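Long-range contacts in alpha-(N-acetylaminomethylene)succinic acid hydrolase (Mesorhizobium loti, PDB 3KXP), which catalyses the last step of vitamin B6 degradation, hydrolysing (E)-2-(acetamidomethylene)succinate to succinic semialdehyde, acetate, ammonia and carbon dioxide: residues A[75-81]-A[99-105]; A[70-76]-A[135-141]. All blocks are in the same frame, centred on the assembly; numbering follows the deposited sequence.

Contact 1 of 2, residues A[75-81]-A[99-105]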
loop_
_atom_site.group_PDB
_atom_site.type_symbol
_atom_site.label_atom_id
_atom_site.label_comp_id
_atom_site.label_asym_id
_atom_site.label_seq_id
_atom_site.Cartn_x
_atom_site.Cartn_y
_atom_site.Cartn_z
ATOM N N HIS A 75 -13.278 16.426 1.436
ATOM C CA HIS A 75 -14.241 15.927 2.425
ATOM C C HIS A 75 -15.397 15.073 1.877
ATOM O O HIS A 75 -15.582 14.948 0.665
ATOM C CB HIS A 75 -14.829 17.131 3.164
ATOM C CG HIS A 75 -15.624 18.035 2.274
ATOM N ND1 HIS A 75 -16.893 17.718 1.840
ATOM C CD2 HIS A 75 -15.288 19.184 1.640
ATOM C CE1 HIS A 75 -17.302 18.627 0.972
ATOM N NE2 HIS A 75 -16.346 19.526 0.832
ATOM N N GLY A 76 -16.188 14.504 2.786
ATOM C CA GLY A 76 -17.334 13.700 2.385
ATOM C C GLY A 76 -18.578 14.567 2.216
ATOM O O GLY A 76 -18.525 15.774 2.482
ATOM N N ILE A 77 -19.694 13.974 1.791
ATOM C CA ILE A 77 -20.931 14.734 1.586
ATOM C C ILE A 77 -21.424 15.450 2.862
ATOM O O ILE A 77 -21.348 14.909 3.969
ATOM C CB ILE A 77 -22.039 13.823 1.034
ATOM C CG1 ILE A 77 -23.147 14.666 0.402
ATOM C CG2 ILE A 77 -22.616 12.968 2.147
ATOM C CD1 ILE A 77 -24.115 13.845 -0.444
ATOM N N THR A 78 -21.912 16.673 2.674
ATOM C CA THR A 78 -22.418 17.572 3.735
ATOM C C THR A 78 -21.332 18.124 4.650
ATOM O O THR A 78 -21.584 19.031 5.435
ATOM C CB THR A 78 -23.509 16.929 4.647
ATOM O OG1 THR A 78 -22.900 16.045 5.594
ATOM C CG2 THR A 78 -24.529 16.174 3.823
ATOM N N SER A 79 -20.121 17.588 4.538
ATOM C CA SER A 79 -19.001 18.032 5.367
ATOM C C SER A 79 -18.309 19.245 4.717
ATOM O O SER A 79 -18.865 19.872 3.815
ATOM C CB SER A 79 -18.018 16.862 5.530
ATOM O OG SER A 79 -17.017 17.129 6.489
ATOM N N ASN A 80 -17.104 19.575 5.177
ATOM C CA ASN A 80 -16.344 20.701 4.631
ATOM C C ASN A 80 -14.847 20.590 4.979
ATOM O O ASN A 80 -14.456 19.835 5.865
ATOM C CB ASN A 80 -16.927 22.034 5.139
ATOM C CG ASN A 80 -16.483 22.373 6.547
ATOM O OD1 ASN A 80 -15.445 22.997 6.740
ATOM N ND2 ASN A 80 -17.260 21.952 7.538
ATOM N N SER A 81 -14.026 21.365 4.275
ATOM C CA SER A 81 -12.566 21.355 4.427
ATOM C C SER A 81 -11.933 21.361 5.819
ATOM O O SER A 81 -10.856 20.795 6.001
ATOM C CB SER A 81 -11.957 22.505 3.621
ATOM O OG SER A 81 -12.377 23.763 4.120
ATOM N N ALA A 99 -6.908 21.929 1.816
ATOM C CA ALA A 99 -8.198 21.259 1.924
ATOM C C ALA A 99 -9.176 22.062 1.075
ATOM O O ALA A 99 -9.164 23.291 1.109
ATOM C CB ALA A 99 -8.659 21.228 3.376
ATOM N N VAL A 100 -10.027 21.377 0.326
ATOM C CA VAL A 100 -10.967 22.062 -0.554
ATOM C C VAL A 100 -12.435 21.888 -0.210
ATOM O O VAL A 100 -12.918 20.764 -0.048
ATOM C CB VAL A 100 -10.803 21.582 -2.025
ATOM C CG1 VAL A 100 -11.723 22.357 -2.937
ATOM C CG2 VAL A 100 -9.353 21.713 -2.462
ATOM N N ASP A 101 -13.147 23.002 -0.099
ATOM C CA ASP A 101 -14.579 22.935 0.138
ATOM C C ASP A 101 -15.063 22.624 -1.264
ATOM O O ASP A 101 -14.827 23.400 -2.188
ATOM C CB ASP A 101 -15.124 24.288 0.601
ATOM C CG ASP A 101 -14.935 24.509 2.085
ATOM O OD1 ASP A 101 -15.201 25.632 2.565
ATOM O OD2 ASP A 101 -14.528 23.546 2.774
ATOM N N GLN A 102 -15.712 21.486 -1.454
ATOM C CA GLN A 102 -16.150 21.166 -2.797
ATOM C C GLN A 102 -17.479 21.833 -3.141
ATOM O O GLN A 102 -18.202 22.291 -2.254
ATOM C CB GLN A 102 -16.198 19.653 -2.962
ATOM C CG GLN A 102 -14.827 19.038 -2.713
ATOM C CD GLN A 102 -14.866 17.539 -2.598
ATOM O OE1 GLN A 102 -14.674 16.819 -3.582
ATOM N NE2 GLN A 102 -15.132 17.052 -1.391
ATOM N N ARG A 103 -17.778 21.909 -4.434
ATOM C CA ARG A 103 -19.003 22.539 -4.889
ATOM C C ARG A 103 -20.216 22.089 -4.087
ATOM O O ARG A 103 -20.378 20.906 -3.782
ATOM C CB ARG A 103 -19.233 22.252 -6.373
ATOM C CG ARG A 103 -19.533 20.799 -6.697
ATOM C CD ARG A 103 -20.030 20.698 -8.121
ATOM N NE ARG A 103 -19.075 21.302 -9.046
ATOM C CZ ARG A 103 -19.400 21.828 -10.220
ATOM N NH1 ARG A 103 -18.462 22.356 -10.996
ATOM N NH2 ARG A 103 -20.663 21.842 -10.610
ATOM N N GLY A 104 -21.065 23.055 -3.750
ATOM C CA GLY A 104 -22.265 22.775 -2.985
ATOM C C GLY A 104 -22.009 22.763 -1.488
ATOM O O GLY A 104 -22.951 22.711 -0.695
ATOM N N HIS A 105 -20.737 22.843 -1.096
ATOM C CA HIS A 105 -20.372 22.791 0.318
ATOM C C HIS A 105 -19.608 24.012 0.825
ATOM O O HIS A 105 -19.184 24.870 0.053
ATOM C CB HIS A 105 -19.505 21.555 0.599
ATOM C CG HIS A 105 -20.106 20.258 0.145
ATOM N ND1 HIS A 105 -20.285 19.941 -1.186
ATOM C CD2 HIS A 105 -20.519 19.176 0.848
ATOM C CE1 HIS A 105 -20.776 18.719 -1.282
ATOM N NE2 HIS A 105 -20.927 18.232 -0.063
HETATM O O HOH W 1 -11.944 19.002 1.887
HETATM O O HOH W 2 -14.945 25.163 5.259
#
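The imidazole of His75 has Gln102 NE2 over the centre of one face, while Ser79 O and Asn80 CA lie toward the rim of the other; Asp101 CA sits at its edge. His105 meets it obliquely, His75 CE1 lying 3.3 Å from His105 CD2 with the ring planes at 54°, and Thr78 N is at the His105 edge. A chi1 of 64° turns the His75 ring toward Gln102 while ND1 stays beside its own loop: Gln102 N donates to His75 NE2 in an almost straight bond of 3.1 Å, and His75 ND1 donates to Gly76 O at 2.6 Å, within the ring plane. Using an N-H on ND1 and a lone pair on NE2, the two bonds fix the ring's rotation and are consistent with a neutral imidazole. Gln102 NE2 adds only a weak bond to His75 O, its OE1 being held by Asn147.

Asp101 OD2 takes Ser81 N nearly end-on at 2.7 Å and Ser81 OG from above the carboxylate plane at 2.5 Å. Water 2 joins Asp101 OD1 to Asn80 OD1, while Asn80 ND2 is bonded to Ser218 OG.

Ile77, in the type II turn Gly76–Ser79, belongs to the chloride site. In the alpha/beta hydrolase sheet, the loop after strand 70-74 thus meets adjacent strand 96-100 and the turn beyond it, with helix 117-131 against Gln102 and His105 and helix 233-242 against Ile77 and His105.

Contact 2 of 2, residues A[70-76]-A[135-141]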
loop_
_atom_site.group_PDB
_atom_site.type_symbol
_atom_site.label_atom_id
_atom_site.label_comp_id
_atom_site.label_asym_id
_atom_site.label_seq_id
_atom_site.Cartn_x
_atom_site.Cartn_y
_atom_site.Cartn_z
ATOM N N LEU A 70 2.429 19.341 -3.686
ATOM C CA LEU A 70 1.028 19.595 -3.414
ATOM C C LEU A 70 0.231 18.364 -2.981
ATOM O O LEU A 70 0.329 17.292 -3.583
ATOM C CB LEU A 70 0.372 20.214 -4.644
ATOM C CG LEU A 70 -1.096 20.614 -4.485
ATOM C CD1 LEU A 70 -1.218 21.702 -3.418
ATOM C CD2 LEU A 70 -1.641 21.099 -5.827
HETATM N N MSE A 71 -0.564 18.535 -1.928
HETATM C CA MSE A 71 -1.412 17.470 -1.413
HETATM C C MSE A 71 -2.789 18.058 -1.112
HETATM O O MSE A 71 -2.941 18.862 -0.192
HETATM C CB MSE A 71 -0.809 16.879 -0.148
HETATM C CG MSE A 71 -1.487 15.606 0.294
HETATM SE SE MSE A 71 -0.571 14.785 1.786
HETATM C CE MSE A 71 0.898 13.971 0.821
ATOM N N LEU A 72 -3.787 17.651 -1.892
ATOM C CA LEU A 72 -5.151 18.159 -1.738
ATOM C C LEU A 72 -6.068 17.214 -0.963
ATOM O O LEU A 72 -6.024 16.000 -1.161
ATOM C CB LEU A 72 -5.746 18.440 -3.121
ATOM C CG LEU A 72 -4.903 19.386 -3.982
ATOM C CD1 LEU A 72 -5.493 19.500 -5.375
ATOM C CD2 LEU A 72 -4.833 20.754 -3.312
ATOM N N PHE A 73 -6.904 17.777 -0.089
ATOM C CA PHE A 73 -7.824 16.979 0.712
ATOM C C PHE A 73 -9.293 17.290 0.397
ATOM O O PHE A 73 -9.708 18.449 0.423
ATOM C CB PHE A 73 -7.573 17.222 2.197
ATOM C CG PHE A 73 -6.196 16.836 2.667
ATOM C CD1 PHE A 73 -5.081 17.587 2.309
ATOM C CD2 PHE A 73 -6.023 15.765 3.531
ATOM C CE1 PHE A 73 -3.814 17.281 2.816
ATOM C CE2 PHE A 73 -4.755 15.450 4.043
ATOM C CZ PHE A 73 -3.656 16.210 3.685
ATOM N N PHE A 74 -10.080 16.249 0.128
ATOM C CA PHE A 74 -11.492 16.411 -0.204
ATOM C C PHE A 74 -12.431 15.661 0.750
ATOM O O PHE A 74 -12.402 14.431 0.836
ATOM C CB PHE A 74 -11.733 15.952 -1.640
ATOM C CG PHE A 74 -10.823 16.602 -2.635
ATOM C CD1 PHE A 74 -9.515 16.151 -2.800
ATOM C CD2 PHE A 74 -11.259 17.685 -3.393
ATOM C CE1 PHE A 74 -8.653 16.766 -3.707
ATOM C CE2 PHE A 74 -10.404 18.308 -4.304
ATOM C CZ PHE A 74 -9.099 17.848 -4.461
ATOM N N HIS A 75 -13.278 16.426 1.436
ATOM C CA HIS A 75 -14.241 15.927 2.425
ATOM C C HIS A 75 -15.397 15.073 1.877
ATOM O O HIS A 75 -15.582 14.948 0.665
ATOM C CB HIS A 75 -14.829 17.131 3.164
ATOM C CG HIS A 75 -15.624 18.035 2.274
ATOM N ND1 HIS A 75 -16.893 17.718 1.840
ATOM C CD2 HIS A 75 -15.288 19.184 1.640
ATOM C CE1 HIS A 75 -17.302 18.627 0.972
ATOM N NE2 HIS A 75 -16.346 19.526 0.832
ATOM N N GLY A 76 -16.188 14.504 2.786
ATOM C CA GLY A 76 -17.334 13.700 2.385
ATOM C C GLY A 76 -18.578 14.567 2.216
ATOM O O GLY A 76 -18.525 15.774 2.482
ATOM N N HIS A 135 1.833 18.316 -10.052
ATOM C CA HIS A 135 0.809 17.294 -9.859
ATOM C C HIS A 135 0.508 17.133 -8.371
ATOM O O HIS A 135 1.370 17.354 -7.519
ATOM C CB HIS A 135 1.257 15.961 -10.478
ATOM C CG HIS A 135 2.537 15.423 -9.914
ATOM N ND1 HIS A 135 3.008 14.165 -10.219
ATOM C CD2 HIS A 135 3.424 15.956 -9.039
ATOM C CE1 HIS A 135 4.128 13.942 -9.553
ATOM N NE2 HIS A 135 4.402 15.013 -8.828
ATOM N N ALA A 136 -0.718 16.743 -8.054
ATOM C CA ALA A 136 -1.100 16.628 -6.657
ATOM C C ALA A 136 -1.430 15.239 -6.157
ATOM O O ALA A 136 -1.892 14.376 -6.905
ATOM C CB ALA A 136 -2.283 17.556 -6.374
ATOM N N ILE A 137 -1.170 15.043 -4.872
ATOM C CA ILE A 137 -1.492 13.808 -4.189
ATOM C C ILE A 137 -2.893 14.097 -3.660
ATOM O O ILE A 137 -3.102 15.079 -2.947
ATOM C CB ILE A 137 -0.531 13.552 -3.009
ATOM C CG1 ILE A 137 0.891 13.314 -3.546
ATOM C CG2 ILE A 137 -1.025 12.366 -2.175
ATOM C CD1 ILE A 137 1.945 13.236 -2.477
ATOM N N LEU A 138 -3.852 13.268 -4.041
ATOM C CA LEU A 138 -5.236 13.439 -3.615
ATOM C C LEU A 138 -5.643 12.533 -2.430
ATOM O O LEU A 138 -5.573 11.300 -2.519
ATOM C CB LEU A 138 -6.164 13.184 -4.805
ATOM C CG LEU A 138 -6.410 14.280 -5.850
ATOM C CD1 LEU A 138 -5.151 15.072 -6.133
ATOM C CD2 LEU A 138 -6.946 13.628 -7.120
ATOM N N VAL A 139 -6.065 13.162 -1.332
ATOM C CA VAL A 139 -6.516 12.466 -0.130
ATOM C C VAL A 139 -8.010 12.745 0.009
ATOM O O VAL A 139 -8.407 13.833 0.418
ATOM C CB VAL A 139 -5.819 13.004 1.122
ATOM C CG1 VAL A 139 -6.382 12.324 2.367
ATOM C CG2 VAL A 139 -4.322 12.777 1.019
ATOM N N GLY A 140 -8.839 11.768 -0.333
ATOM C CA GLY A 140 -10.273 11.986 -0.254
ATOM C C GLY A 140 -11.071 11.047 0.628
ATOM O O GLY A 140 -10.783 9.853 0.725
ATOM N N HIS A 141 -12.084 11.596 1.282
ATOM C CA HIS A 141 -12.933 10.797 2.147
ATOM C C HIS A 141 -14.316 10.663 1.545
ATOM O O HIS A 141 -14.987 11.665 1.307
ATOM C CB HIS A 141 -13.068 11.432 3.525
ATOM C CG HIS A 141 -13.973 10.668 4.440
ATOM N ND1 HIS A 141 -14.741 11.275 5.411
ATOM C CD2 HIS A 141 -14.242 9.343 4.521
ATOM C CE1 HIS A 141 -15.446 10.356 6.047
ATOM N NE2 HIS A 141 -15.163 9.176 5.526
HETATM O O HOH W 3 3.366 19.156 -6.473
HETATM O O HOH W 4 2.293 16.204 -5.407
#
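Leu70 to Phe74 runs parallel to Ala136 to His141, the strand axes 4.5 Å apart at closest approach and inclined by 24°. Five backbone bonds alternate in the parallel pattern: Leu70 O receives Ile137 N, Leu72 N reaches Ile137 O, Leu72 O receives Val139 N at 2.8 Å, Phe74 N reaches Val139 O, and Phe74 O receives His141 N at 2.9 Å. Between them, CA-H groups approach four of these carbonyls, Phe73 CA lying 3.2 Å from Val139 O. Just before strand 136-141 begins, water 3 lies between Leu70 N and His135 O.

These are neighbouring central strands of the alpha/beta hydrolase sheet. The second leads into what is probably the nucleophile elbow: Gly140 opens its GxSxG sequence, and Ser142, the probable nucleophile, directly follows His141. The His141 ring lies near the probable catalytic His294, whose backbone O takes a hydrogen bond from His141 NE2.

Side chains separate onto two faces. On one, the bend at chi3 (-78°) turns the selenomethionine Met71 so that its CE meets Ile137 CD1 at 3.5 Å. Phe73 and Val139 lie alongside each other, Phe73 CD2 being 3.7 Å from Val139 CG1 while Val139 CG2 stands over the rim of one ring face. On the other, Ala136 CB fits against Leu70 CD2 at 3.6 Å and Leu72 CD1 at 3.9 Å, and Phe74 CE1 slants against Leu138 CG. Helix 117-131 packs on this second face through Leu127, Ile128 and Ile124.

Both contacts are buried, yet they illustrate how chemistry changes along one sheet. Contact 2 lies within the sheet body, where repeating backbone bonds and apolar side chains join strand 70-74 to strand 136-141. Contact 1 takes over where the first of these strands ends: a loop is held to strand 96-100 and the turn beyond it by individual histidine, aspartate, serine and glutamine bonds. Strand 70-74 is common ground, flanked by 96-100 and 136-141, and His75 and Gly76 belong to both contacts. The two also touch directly, through a probable hydrogen bond from Val100 N to Phe73 O and packing of Gln102 on Phe74. Regular sheet thus gives way to irregular polar chain near the probable active site.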